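Local coordinates for toxin PAU_02230 (Photorhabdus asymbiotica subsp. asymbiotica ATCC 43949, PDB 6HV6), which is a bacterial protein toxin whose modelled part combines a six-stranded antiparallel sheet with many packed helices, at residues L190-K195 and L200-L205; A216-M221 and N234-S239. The protein carries 1 engineered substitution. All blocks are in the same frame, centred on the assembly; numbering follows the deposited sequence.

Interaction 1 of 2, residues L190-K195 and L200-L205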
ATOM      1  N   LEU A 190       2.191  -3.895   2.112  1.00 25.78           N
ATOM      2  CA  LEU A 190       3.133  -4.780   2.779  1.00 28.57           C
ATOM      3  C   LEU A 190       3.984  -4.013   3.782  1.00 38.16           C
ATOM      4  O   LEU A 190       4.092  -4.405   4.945  1.00 39.72           O
ATOM      5  CB  LEU A 190       4.022  -5.470   1.748  1.00 26.71           C
ATOM      6  CG  LEU A 190       3.385  -6.644   1.001  1.00 28.69           C
ATOM      7  CD1 LEU A 190       4.408  -7.280   0.080  1.00 26.52           C
ATOM      8  CD2 LEU A 190       2.866  -7.651   2.006  1.00 32.36           C
ATOM      9  N   TYR A 191       4.606  -2.919   3.355  1.00 32.74           N
ATOM     10  CA  TYR A 191       5.592  -2.297   4.226  1.00 35.19           C
ATOM     11  C   TYR A 191       5.016  -1.206   5.118  1.00 40.37           C
ATOM     12  O   TYR A 191       5.713  -0.767   6.040  1.00 44.76           O
ATOM     13  CB  TYR A 191       6.778  -1.744   3.416  1.00 30.79           C
ATOM     14  CG  TYR A 191       6.475  -0.672   2.401  1.00 27.32           C
ATOM     15  CD1 TYR A 191       6.486  -0.957   1.040  1.00 25.53           C
ATOM     16  CD2 TYR A 191       6.212   0.637   2.791  1.00 29.05           C
ATOM     17  CE1 TYR A 191       6.234   0.013   0.108  1.00 27.53           C
ATOM     18  CE2 TYR A 191       5.949   1.613   1.860  1.00 24.13           C
ATOM     19  CZ  TYR A 191       5.962   1.289   0.521  1.00 26.16           C
ATOM     20  OH  TYR A 191       5.699   2.244  -0.418  1.00 25.79           O
ATOM     21  N   LEU A 192       3.775  -0.770   4.895  1.00 30.97           N
ATOM     22  CA  LEU A 192       3.166   0.210   5.786  1.00 38.27           C
ATOM     23  C   LEU A 192       2.485  -0.416   6.994  1.00 50.56           C
ATOM     24  O   LEU A 192       2.009   0.325   7.856  1.00 56.59           O
ATOM     25  CB  LEU A 192       2.157   1.084   5.038  1.00 38.80           C
ATOM     26  CG  LEU A 192       2.783   2.205   4.204  1.00 36.46           C
ATOM     27  CD1 LEU A 192       1.702   3.097   3.606  1.00 38.72           C
ATOM     28  CD2 LEU A 192       3.790   3.016   5.012  1.00 42.36           C
ATOM     29  N   LYS A 193       2.414  -1.742   7.075  1.00 55.12           N
ATOM     30  CA  LYS A 193       1.917  -2.426   8.267  1.00 66.86           C
ATOM     31  C   LYS A 193       0.547  -1.899   8.689  1.00 69.78           C
ATOM     32  O   LYS A 193       0.309  -1.591   9.858  1.00 81.62           O
ATOM     33  CB  LYS A 193       2.905  -2.293   9.424  1.00 72.97           C
ATOM     34  CG  LYS A 193       4.290  -2.836   9.158  1.00 76.15           C
ATOM     35  CD  LYS A 193       5.178  -2.616  10.378  1.00 76.61           C
ATOM     36  CE  LYS A 193       6.584  -3.071  10.091  1.00 71.37           C
ATOM     37  NZ  LYS A 193       6.950  -2.627   8.720  1.00 66.36           N
ATOM     38  N   GLY A 194      -0.357  -1.772   7.722  1.00 59.69           N
ATOM     39  CA  GLY A 194      -1.701  -1.323   8.021  1.00 50.69           C
ATOM     40  C   GLY A 194      -1.852   0.151   8.335  1.00 51.15           C
ATOM     41  O   GLY A 194      -2.981   0.604   8.560  1.00 51.17           O
ATOM     42  N   LYS A 195      -0.762   0.918   8.366  1.00 47.25           N
ATOM     43  CA  LYS A 195      -0.870   2.361   8.510  1.00 37.80           C
ATOM     44  C   LYS A 195      -1.585   2.952   7.291  1.00 36.95           C
ATOM     45  O   LYS A 195      -1.669   2.314   6.239  1.00 38.09           O
ATOM     46  CB  LYS A 195       0.519   2.984   8.677  1.00 40.30           C
ATOM     47  CG  LYS A 195       1.214   2.635   9.999  1.00 42.07           C
ATOM     48  CD  LYS A 195       0.625   3.425  11.157  1.00 46.39           C
ATOM     49  CE  LYS A 195       1.399   3.200  12.445  1.00 59.65           C
ATOM     50  NZ  LYS A 195       1.187   1.818  12.955  1.00 67.78           N
ATOM     51  N   LEU A 200       0.568   9.720  -1.847  1.00 27.42           N
ATOM     52  CA  LEU A 200       0.946  11.044  -2.336  1.00 26.18           C
ATOM     53  C   LEU A 200       2.436  11.325  -2.133  1.00 26.22           C
ATOM     54  O   LEU A 200       3.130  11.612  -3.120  1.00 22.46           O
ATOM     55  CB  LEU A 200       0.057  12.121  -1.697  1.00 32.31           C
ATOM     56  CG  LEU A 200       0.473  13.584  -1.931  1.00 33.34           C
ATOM     57  CD1 LEU A 200       0.483  13.948  -3.415  1.00 30.46           C
ATOM     58  CD2 LEU A 200      -0.436  14.552  -1.159  1.00 35.43           C
ATOM     59  N   PRO A 201       2.980  11.248  -0.913  1.00 23.73           N
ATOM     60  CA  PRO A 201       4.422  11.511  -0.776  1.00 26.88           C
ATOM     61  C   PRO A 201       5.276  10.449  -1.438  1.00 27.86           C
ATOM     62  O   PRO A 201       6.371  10.772  -1.910  1.00 22.53           O
ATOM     63  CB  PRO A 201       4.639  11.545   0.745  1.00 23.14           C
ATOM     64  CG  PRO A 201       3.504  10.703   1.299  1.00 27.77           C
ATOM     65  CD  PRO A 201       2.339  11.013   0.392  1.00 23.76           C
ATOM     66  N   GLU A 202       4.826   9.189  -1.467  1.00 22.94           N
ATOM     67  CA  GLU A 202       5.578   8.165  -2.182  1.00 18.73           C
ATOM     68  C   GLU A 202       5.722   8.539  -3.651  1.00 19.41           C
ATOM     69  O   GLU A 202       6.815   8.458  -4.218  1.00 23.86           O
ATOM     70  CB  GLU A 202       4.893   6.799  -2.014  1.00 17.90           C
ATOM     71  CG  GLU A 202       5.114   6.226  -0.611  1.00 20.64           C
ATOM     72  CD  GLU A 202       4.094   5.170  -0.208  1.00 28.27           C
ATOM     73  OE1 GLU A 202       3.094   4.959  -0.922  1.00 23.69           O
ATOM     74  OE2 GLU A 202       4.309   4.538   0.842  1.00 37.06           O
ATOM     75  N   SER A 203       4.625   8.969  -4.275  1.00 21.08           N
ATOM     76  CA  SER A 203       4.658   9.338  -5.691  1.00 25.15           C
ATOM     77  C   SER A 203       5.576  10.533  -5.935  1.00 26.67           C
ATOM     78  O   SER A 203       6.385  10.522  -6.867  1.00 24.47           O
ATOM     79  CB  SER A 203       3.245   9.657  -6.173  1.00 23.40           C
ATOM     80  OG  SER A 203       2.415   8.507  -6.150  1.00 24.23           O
ATOM     81  N   VAL A 204       5.458  11.574  -5.108  1.00 23.34           N
ATOM     82  CA  VAL A 204       6.300  12.764  -5.257  1.00 24.36           C
ATOM     83  C   VAL A 204       7.767  12.414  -5.057  1.00 25.89           C
ATOM     84  O   VAL A 204       8.632  12.853  -5.827  1.00 23.00           O
ATOM     85  CB  VAL A 204       5.852  13.864  -4.276  1.00 25.46           C
ATOM     86  CG1 VAL A 204       6.868  15.002  -4.245  1.00 31.01           C
ATOM     87  CG2 VAL A 204       4.478  14.384  -4.659  1.00 27.99           C
ATOM     88  N   LEU A 205       8.075  11.617  -4.025  1.00 23.24           N
ATOM     89  CA  LEU A 205       9.467  11.259  -3.754  1.00 24.21           C
ATOM     90  C   LEU A 205      10.039  10.377  -4.862  1.00 28.39           C
ATOM     91  O   LEU A 205      11.196  10.544  -5.268  1.00 26.87           O
ATOM     92  CB  LEU A 205       9.563  10.550  -2.392  1.00 24.95           C
ATOM     93  CG  LEU A 205      10.958  10.311  -1.807  1.00 23.87           C
ATOM     94  CD1 LEU A 205      11.631  11.639  -1.493  1.00 24.78           C
ATOM     95  CD2 LEU A 205      10.896   9.415  -0.549  1.00 22.49           C
TER

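Interaction 2 of 2, residues A216-M221 and N234-S239. With EDO (1,2-ethanediol), chain F.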
ATOM      1  N   ALA A 216      15.825   2.646  -7.983  1.00 25.53           N
ATOM      2  CA  ALA A 216      16.088   1.326  -7.417  1.00 30.07           C
ATOM      3  C   ALA A 216      16.416   1.421  -5.932  1.00 32.44           C
ATOM      4  O   ALA A 216      15.922   0.624  -5.125  1.00 29.05           O
ATOM      5  CB  ALA A 216      17.224   0.640  -8.175  1.00 36.79           C
ATOM      6  N   LYS A 217      17.240   2.397  -5.554  1.00 27.26           N
ATOM      7  CA  LYS A 217      17.551   2.620  -4.148  1.00 30.34           C
ATOM      8  C   LYS A 217      16.290   2.931  -3.342  1.00 25.17           C
ATOM      9  O   LYS A 217      16.058   2.344  -2.280  1.00 26.58           O
ATOM     10  CB  LYS A 217      18.563   3.759  -4.030  1.00 36.04           C
ATOM     11  CG  LYS A 217      18.862   4.194  -2.601  1.00 39.72           C
ATOM     12  CD  LYS A 217      19.720   5.451  -2.627  1.00 57.82           C
ATOM     13  CE  LYS A 217      20.976   5.303  -1.781  1.00 72.21           C
ATOM     14  NZ  LYS A 217      20.653   5.128  -0.337  1.00 78.67           N
ATOM     15  N   LEU A 218      15.462   3.853  -3.829  1.00 25.74           N
ATOM     16  CA  LEU A 218      14.262   4.210  -3.076  1.00 25.79           C
ATOM     17  C   LEU A 218      13.284   3.038  -2.982  1.00 23.70           C
ATOM     18  O   LEU A 218      12.641   2.851  -1.944  1.00 23.14           O
ATOM     19  CB  LEU A 218      13.577   5.424  -3.693  1.00 24.57           C
ATOM     20  CG  LEU A 218      12.293   5.795  -2.938  1.00 27.09           C
ATOM     21  CD1 LEU A 218      12.602   6.125  -1.457  1.00 22.00           C
ATOM     22  CD2 LEU A 218      11.568   6.934  -3.619  1.00 23.49           C
ATOM     23  N   SER A 219      13.146   2.247  -4.058  1.00 22.76           N
ATOM     24  CA  SER A 219      12.311   1.046  -4.000  1.00 27.17           C
ATOM     25  C   SER A 219      12.750   0.111  -2.882  1.00 23.82           C
ATOM     26  O   SER A 219      11.910  -0.438  -2.158  1.00 25.33           O
ATOM     27  CB  SER A 219      12.353   0.291  -5.333  1.00 29.09           C
ATOM     28  OG  SER A 219      11.534   0.918  -6.289  1.00 35.56           O
ATOM     29  N   LYS A 220      14.061  -0.105  -2.745  1.00 25.96           N
ATOM     30  CA  LYS A 220      14.562  -0.969  -1.675  1.00 31.20           C
ATOM     31  C   LYS A 220      14.326  -0.351  -0.304  1.00 26.48           C
ATOM     32  O   LYS A 220      13.980  -1.054   0.652  1.00 25.16           O
ATOM     33  CB  LYS A 220      16.054  -1.238  -1.869  1.00 34.95           C
ATOM     34  CG  LYS A 220      16.361  -2.315  -2.891  1.00 49.98           C
ATOM     35  CD  LYS A 220      17.856  -2.616  -2.923  1.00 61.78           C
ATOM     36  CE  LYS A 220      18.509  -2.150  -4.224  1.00 64.15           C
ATOM     37  NZ  LYS A 220      17.990  -2.878  -5.412  1.00 64.55           N
ATOM     38  N   MET A 221      14.568   0.956  -0.180  1.00 25.24           N
ATOM     39  CA  MET A 221      14.339   1.621   1.096  0.53 26.33           C
ATOM     40  C   MET A 221      12.879   1.547   1.500  1.00 25.17           C
ATOM     41  O   MET A 221      12.566   1.289   2.671  1.00 25.35           O
ATOM     42  CB  MET A 221      14.801   3.071   1.020  0.53 27.59           C
ATOM     43  CG  MET A 221      16.287   3.206   0.852  0.53 32.49           C
ATOM     44  SD  MET A 221      16.722   4.908   0.511  0.53 39.43           S
ATOM     45  CE  MET A 221      16.014   5.712   1.952  0.53 40.02           C
ATOM     46  N   ASN A 234      10.645   5.080  12.134  1.00 27.60           N
ATOM     47  CA  ASN A 234      11.411   4.868  10.901  1.00 26.80           C
ATOM     48  C   ASN A 234      11.581   6.204  10.198  1.00 27.66           C
ATOM     49  O   ASN A 234      10.587   6.888   9.941  1.00 25.47           O
ATOM     50  CB  ASN A 234      10.685   3.875   9.981  1.00 25.12           C
ATOM     51  CG  ASN A 234      11.435   3.632   8.660  1.00 30.70           C
ATOM     52  OD1 ASN A 234      11.259   4.378   7.707  1.00 30.57           O
ATOM     53  ND2 ASN A 234      12.293   2.602   8.619  1.00 21.03           N
ATOM     54  N   PRO A 235      12.809   6.627   9.872  1.00 27.32           N
ATOM     55  CA  PRO A 235      12.977   7.986   9.337  1.00 30.47           C
ATOM     56  C   PRO A 235      12.345   8.181   7.966  1.00 26.47           C
ATOM     57  O   PRO A 235      11.870   9.284   7.677  1.00 30.97           O
ATOM     58  CB  PRO A 235      14.503   8.176   9.310  1.00 31.16           C
ATOM     59  CG  PRO A 235      15.063   6.808   9.294  1.00 31.42           C
ATOM     60  CD  PRO A 235      14.093   5.920  10.023  1.00 28.59           C
ATOM     61  N   LEU A 236      12.276   7.147   7.130  1.00 23.02           N
ATOM     62  CA  LEU A 236      11.656   7.325   5.821  1.00 24.64           C
ATOM     63  C   LEU A 236      10.149   7.475   5.944  1.00 25.61           C
ATOM     64  O   LEU A 236       9.551   8.336   5.294  1.00 26.62           O
ATOM     65  CB  LEU A 236      12.002   6.150   4.901  1.00 22.54           C
ATOM     66  CG  LEU A 236      11.370   6.220   3.506  1.00 25.39           C
ATOM     67  CD1 LEU A 236      11.717   7.535   2.793  1.00 28.60           C
ATOM     68  CD2 LEU A 236      11.851   5.038   2.662  1.00 24.30           C
ATOM     69  N   TYR A 237       9.519   6.638   6.773  1.00 28.06           N
ATOM     70  CA  TYR A 237       8.088   6.771   7.029  1.00 28.88           C
ATOM     71  C   TYR A 237       7.749   8.132   7.628  1.00 30.21           C
ATOM     72  O   TYR A 237       6.771   8.770   7.219  1.00 31.05           O
ATOM     73  CB  TYR A 237       7.615   5.654   7.958  1.00 27.55           C
ATOM     74  CG  TYR A 237       6.142   5.753   8.296  1.00 27.29           C
ATOM     75  CD1 TYR A 237       5.178   5.557   7.327  1.00 26.12           C
ATOM     76  CD2 TYR A 237       5.722   6.040   9.587  1.00 31.24           C
ATOM     77  CE1 TYR A 237       3.828   5.650   7.627  1.00 25.97           C
ATOM     78  CE2 TYR A 237       4.377   6.137   9.899  1.00 37.05           C
ATOM     79  CZ  TYR A 237       3.435   5.933   8.916  1.00 32.18           C
ATOM     80  OH  TYR A 237       2.093   6.023   9.210  1.00 28.92           O
ATOM     81  N   LYS A 238       8.541   8.592   8.602  1.00 29.78           N
ATOM     82  CA  LYS A 238       8.300   9.914   9.184  1.00 26.21           C
ATOM     83  C   LYS A 238       8.399  11.010   8.125  1.00 27.13           C
ATOM     84  O   LYS A 238       7.601  11.953   8.126  1.00 35.09           O
ATOM     85  CB  LYS A 238       9.287  10.186  10.331  1.00 31.34           C
ATOM     86  CG  LYS A 238       8.954   9.439  11.632  1.00 36.86           C
ATOM     87  CD  LYS A 238       9.527  10.119  12.883  1.00 46.31           C
ATOM     88  CE  LYS A 238      11.018   9.965  12.982  1.00 50.32           C
ATOM     89  NZ  LYS A 238      11.562  10.278  14.364  1.00 50.87           N
ATOM     90  N   SER A 239       9.364  10.901   7.206  1.00 27.13           N
ATOM     91  CA  SER A 239       9.498  11.917   6.161  1.00 30.88           C
ATOM     92  C   SER A 239       8.315  11.878   5.202  1.00 28.46           C
ATOM     93  O   SER A 239       7.853  12.926   4.731  1.00 32.76           O
ATOM     94  CB  SER A 239      10.810  11.728   5.389  1.00 31.68           C
ATOM     95  OG  SER A 239      11.954  11.953   6.195  1.00 33.73           O
TER
HETATM   96  C1  EDO F2205      18.187   3.773  -9.556  1.00 42.98           C
HETATM   97  O1  EDO F2205      18.152   3.090 -10.811  1.00 55.32           O
HETATM   98  C2  EDO F2205      19.368   3.314  -8.705  1.00 48.31           C
HETATM   99  O2  EDO F2205      19.170   3.696  -7.335  1.00 39.11           O

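Interaction 1 of 2, residues L190-K195 and L200-L205
The Tyr191 side chain overlaps the carboxylate end of Glu202, the two reaching for each other from opposite directions. The backbones are far apart, with the nearest CA atoms, those of Leu192 and Glu202, separated by 11.5 Å, and the two long side chains bridge the distance. Glu202 OE2 sits at the edge of the phenol ring, near its plane, 3.5 Å from Tyr191 CE2. The hydroxyl OH of Tyr191 comes within 3.0 Å of the same OE2, a weak hydrogen bond and not firmly assigned, because the same hydroxyl proton could go to a different acceptor. Ring and carboxylate planes are turned 68° apart. With chi1 at 61°, Tyr191 CG lies between the backbone N and the carbonyl carbon, which sends the ring toward helix 199-211, while Glu202 is extended beyond CG. Beside them, Leu192 CD1 adds an apolar flank 4.1 Å from Glu202 OE2.

Behind Leu192 the chain reverses through a type I' beta turn from Leu192 to Lys195, closed by Lys195 N to Leu192 O at 2.9 Å; Lys193 and Gly194 supply its positive phi angles. Leu222 and Met223 of helix 215-224 pack on Tyr191, and Pro310 on Glu202. The contact is small, and its chemistry implies a polar meeting of buried side chains whose single bond, weak and not firmly assigned, need not by itself fix how either group is turned.

Interaction 2 of 2, residues A216-M221 and N234-S239
Leu236 brings the larger share of this contact, its CB directed at helix 215-224 and its isobutyl group wedged against the last turn of 216-221. Chi1 of 179° sends CG that way, and chi2 of 55° then sets CD2 against Met221. There CD2 meets both side chain and backbone, 3.9 Å from Met221 CB and 3.8 Å from Met221 O. Met221 engages chiefly through CB and its backbone carbonyl, though a bend at chi3 brings its terminal methyl CE to 4.3 Å from Leu236 CD2. One turn earlier, Leu218 reaches in from the flank and sets its CD1 4.3 Å from Leu236 CD2, a looser apolar touch.

The motif is a pair of consecutive helices, 215-224 and 235-244, packed where the second begins. Asn234 is the N-cap of that second helix: its OD1 accepts from Tyr237 N at 3.0 Å, on a lone pair in the carbonyl plane with an N-H...O angle of 167°, and more weakly from Leu236 N. Leu236 therefore sits in a fastened first turn. Ile364 of helix 361-365 touches Leu236 and Ile365 touches Met221. A 1,2-ethanediol, probably from the crystallisation liquor, takes a hydrogen bond through O2 from Lys217 N at 2.9 Å.

How the interactions relate
Read from the N terminus, the chain leaves the edge strand 182-185, forms the short helix 188-191 and turns, and interaction 1 closes a short loop, four residues between its segments, through side chains. Helix 199-211 runs on into helix 215-224, and interaction 2 then closes a longer loop, twelve residues, onto helix 235-244. The two are in series, neither nested nor crossed, yet their centres are only about 9 Å apart. Leu205, on segment 200-205, reaches interaction 2, its CD2 lying 3.8 Å from Leu218 CD1, and Tyr237 packs back onto Leu192 and Lys195. Helices 199-211, 215-224 and 235-244 thus pack together, with helix 361-365 against them.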